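Local coordinates for beta-phosphoglucomutase (Bacteroides vulgatus, PDB 3DV9), which is a putative beta-phosphoglucomutase of the haloacid dehalogenase family, probably interconverting beta-glucose 1-phosphate and glucose 6-phosphate with the help of magnesium, at residues Met30-Leu34 against Val187-Ala191. Residues are numbered along the deposited sequence; the frame is centred on the assembly and turned at random.
With MG (magnesium ion), chain B; PO4 (phosphate ion), chain C.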
HETATM    1  N   MSE A  30       0.733  -3.197   2.805  1.00 17.82           N
HETATM    2  CA  MSE A  30       1.073  -3.605   4.178  1.00 18.38           C
HETATM    3  C   MSE A  30       1.258  -2.457   5.206  1.00 17.92           C
HETATM    4  O   MSE A  30       0.519  -2.323   6.175  1.00 19.12           O
HETATM    5  CB  MSE A  30       2.306  -4.517   4.200  1.00 17.79           C
HETATM    6  CG  MSE A  30       2.504  -5.109   5.606  1.00 17.45           C
HETATM    7 SE   MSE A  30       4.007  -6.315   5.644  0.70 21.30          SE
HETATM    8  CE  MSE A  30       5.429  -4.972   5.421  1.00 22.85           C
ATOM      9  N   ASP A  31       2.284  -1.649   5.000  1.00 17.58           N
ATOM     10  CA  ASP A  31       2.615  -0.593   5.969  1.00 17.71           C
ATOM     11  C   ASP A  31       1.558   0.504   5.996  1.00 17.71           C
ATOM     12  O   ASP A  31       1.275   1.122   4.981  1.00 18.16           O
ATOM     13  CB  ASP A  31       3.975   0.001   5.633  1.00 18.15           C
ATOM     14  CG  ASP A  31       5.097  -1.007   5.781  1.00 20.01           C
ATOM     15  OD1 ASP A  31       5.238  -1.621   6.848  1.00 19.85           O
ATOM     16  OD2 ASP A  31       5.834  -1.180   4.795  1.00 22.57           O
ATOM     17  N   GLY A  32       1.013   0.772   7.196  1.00 16.67           N
ATOM     18  CA  GLY A  32      -0.034   1.768   7.318  1.00 17.64           C
ATOM     19  C   GLY A  32      -1.421   1.285   6.928  1.00 19.45           C
ATOM     20  O   GLY A  32      -2.364   2.081   6.885  1.00 20.39           O
ATOM     21  N   VAL A  33      -1.555  -0.018   6.626  1.00 17.51           N
ATOM     22  CA  VAL A  33      -2.881  -0.599   6.303  1.00 17.27           C
ATOM     23  C   VAL A  33      -3.098  -1.837   7.164  1.00 18.17           C
ATOM     24  O   VAL A  33      -4.077  -1.923   7.927  1.00 19.42           O
ATOM     25  CB  VAL A  33      -2.976  -0.928   4.778  1.00 17.94           C
ATOM     26  CG1 VAL A  33      -4.228  -1.798   4.475  1.00 19.66           C
ATOM     27  CG2 VAL A  33      -2.963   0.399   3.951  1.00 20.21           C
ATOM     28  N   LEU A  34      -2.184  -2.805   7.032  1.00 17.85           N
ATOM     29  CA  LEU A  34      -2.149  -4.003   7.909  1.00 17.71           C
ATOM     30  C   LEU A  34      -1.474  -3.773   9.259  1.00 18.44           C
ATOM     31  O   LEU A  34      -1.999  -4.203  10.291  1.00 18.92           O
ATOM     32  CB  LEU A  34      -1.553  -5.212   7.170  1.00 17.97           C
ATOM     33  CG  LEU A  34      -2.290  -5.552   5.862  1.00 18.06           C
ATOM     34  CD1 LEU A  34      -1.553  -6.758   5.270  1.00 20.49           C
ATOM     35  CD2 LEU A  34      -3.791  -5.874   6.097  1.00 16.70           C
ATOM     36  N   VAL A 187      -7.882  -2.343  -4.647  1.00 17.52           N
ATOM     37  CA  VAL A 187      -6.610  -2.005  -4.011  1.00 16.73           C
ATOM     38  C   VAL A 187      -6.949  -1.207  -2.746  1.00 17.61           C
ATOM     39  O   VAL A 187      -7.759  -0.292  -2.790  1.00 17.68           O
ATOM     40  CB  VAL A 187      -5.705  -1.169  -4.947  1.00 16.60           C
ATOM     41  CG1 VAL A 187      -4.535  -0.515  -4.161  1.00 17.75           C
ATOM     42  CG2 VAL A 187      -5.183  -2.039  -6.113  1.00 18.00           C
ATOM     43  N   ILE A 188      -6.347  -1.603  -1.639  1.00 15.89           N
ATOM     44  CA  ILE A 188      -6.520  -0.860  -0.348  1.00 17.25           C
ATOM     45  C   ILE A 188      -5.179  -0.220  -0.011  1.00 17.21           C
ATOM     46  O   ILE A 188      -4.218  -0.908   0.349  1.00 17.19           O
ATOM     47  CB  ILE A 188      -6.979  -1.796   0.783  1.00 16.68           C
ATOM     48  CG1 ILE A 188      -8.142  -2.703   0.340  1.00 18.97           C
ATOM     49  CG2 ILE A 188      -7.337  -0.957   2.042  1.00 16.68           C
ATOM     50  CD1 ILE A 188      -9.372  -1.893  -0.146  1.00 17.10           C
ATOM     51  N   GLU A 189      -5.134   1.115  -0.112  1.00 17.10           N
ATOM     52  CA  GLU A 189      -3.895   1.880  -0.007  1.00 17.05           C
ATOM     53  C   GLU A 189      -4.016   3.031   0.996  1.00 17.19           C
ATOM     54  O   GLU A 189      -5.124   3.569   1.193  1.00 18.05           O
ATOM     55  CB  GLU A 189      -3.502   2.405  -1.392  1.00 18.96           C
ATOM     56  CG  GLU A 189      -2.521   1.441  -2.049  1.00 18.12           C
ATOM     57  CD  GLU A 189      -1.062   1.560  -1.461  1.00 21.01           C
ATOM     58  OE1 GLU A 189      -0.831   2.308  -0.460  1.00 19.57           O
ATOM     59  OE2 GLU A 189      -0.146   0.885  -1.996  1.00 22.51           O
ATOM     60  N   ASN A 190      -2.875   3.468   1.553  1.00 17.41           N
ATOM     61  CA  ASN A 190      -2.926   4.598   2.520  1.00 17.08           C
ATOM     62  C   ASN A 190      -1.993   5.753   2.141  1.00 17.89           C
ATOM     63  O   ASN A 190      -1.966   6.746   2.860  1.00 18.43           O
ATOM     64  CB  ASN A 190      -2.546   4.120   3.932  1.00 16.89           C
ATOM     65  CG  ASN A 190      -1.079   3.711   4.012  1.00 18.85           C
ATOM     66  OD1 ASN A 190      -0.598   2.972   3.161  1.00 20.57           O
ATOM     67  ND2 ASN A 190      -0.353   4.265   4.951  1.00 20.35           N
ATOM     68  N   ALA A 191      -1.242   5.616   1.042  1.00 18.77           N
ATOM     69  CA  ALA A 191      -0.227   6.620   0.698  1.00 18.95           C
ATOM     70  C   ALA A 191      -0.415   7.123  -0.741  1.00 18.11           C
ATOM     71  O   ALA A 191      -0.906   6.388  -1.570  1.00 19.11           O
ATOM     72  CB  ALA A 191       1.145   6.028   0.844  1.00 19.29           C
TER
HETATM   73 MG    MG B 301       1.489   2.074   2.948  1.00 15.35          MG
HETATM   74  P   PO4 C 302       4.061  -0.021   1.880  0.60 21.61           P
HETATM   75  O1  PO4 C 302       3.551  -1.386   2.296  0.60 21.89           O
HETATM   76  O2  PO4 C 302       3.235   1.076   2.492  0.60 22.69           O
HETATM   77  O3  PO4 C 302       4.045   0.117   0.355  0.60 23.70           O
HETATM   78  O4  PO4 C 302       5.512   0.184   2.297  0.60 19.22           O
HETATM   79  O   HOH W   1       1.479   2.727   0.639  1.00 20.62           O
HETATM   80  O   HOH W   2       3.281   1.424   2.055  0.40 22.55           O
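D31 and N190 meet through magnesium: the backbone O of D31 and OD1 of N190 each lie 2.3 Å from the ion. Seen from the metal, D31 O and N190 OD1 stand about 90° apart, as octahedral neighbours do, hence their 3.2 Å separation. Water 1, nearly opposite D31 O, donates to E189 OE1 at 2.6 Å; D29 and E65 are further ligands. With CG between its backbone N and carbonyl carbon (chi1 67°), N190 puts OD1 on the ion and ND2 3.5 Å from G32 CA.

This is the HAD-type metal site: a DxDxV sequence (D29, D31, V33) starts at the end of strand 25-29, and the asparagine follows the adjacent parallel strand 185-189.

A phosphate, probably from the crystallisation liquor and alternative to a water on the metal, accepts from D31 N at O1 (3.0 Å, 159°). D31 OD1 is hydrogen-bonded to S37 OG; an alanine here would keep the backbone ligand but would probably leave the S37 hydroxyl without this partner.

In apolar packing, V33 CG2 lies 3.7 Å from N190 CB and V33 CG1 meets I188 CG2 at 4.0 Å, V33 and I188 crossing at about a right angle and both touching helix 230-244.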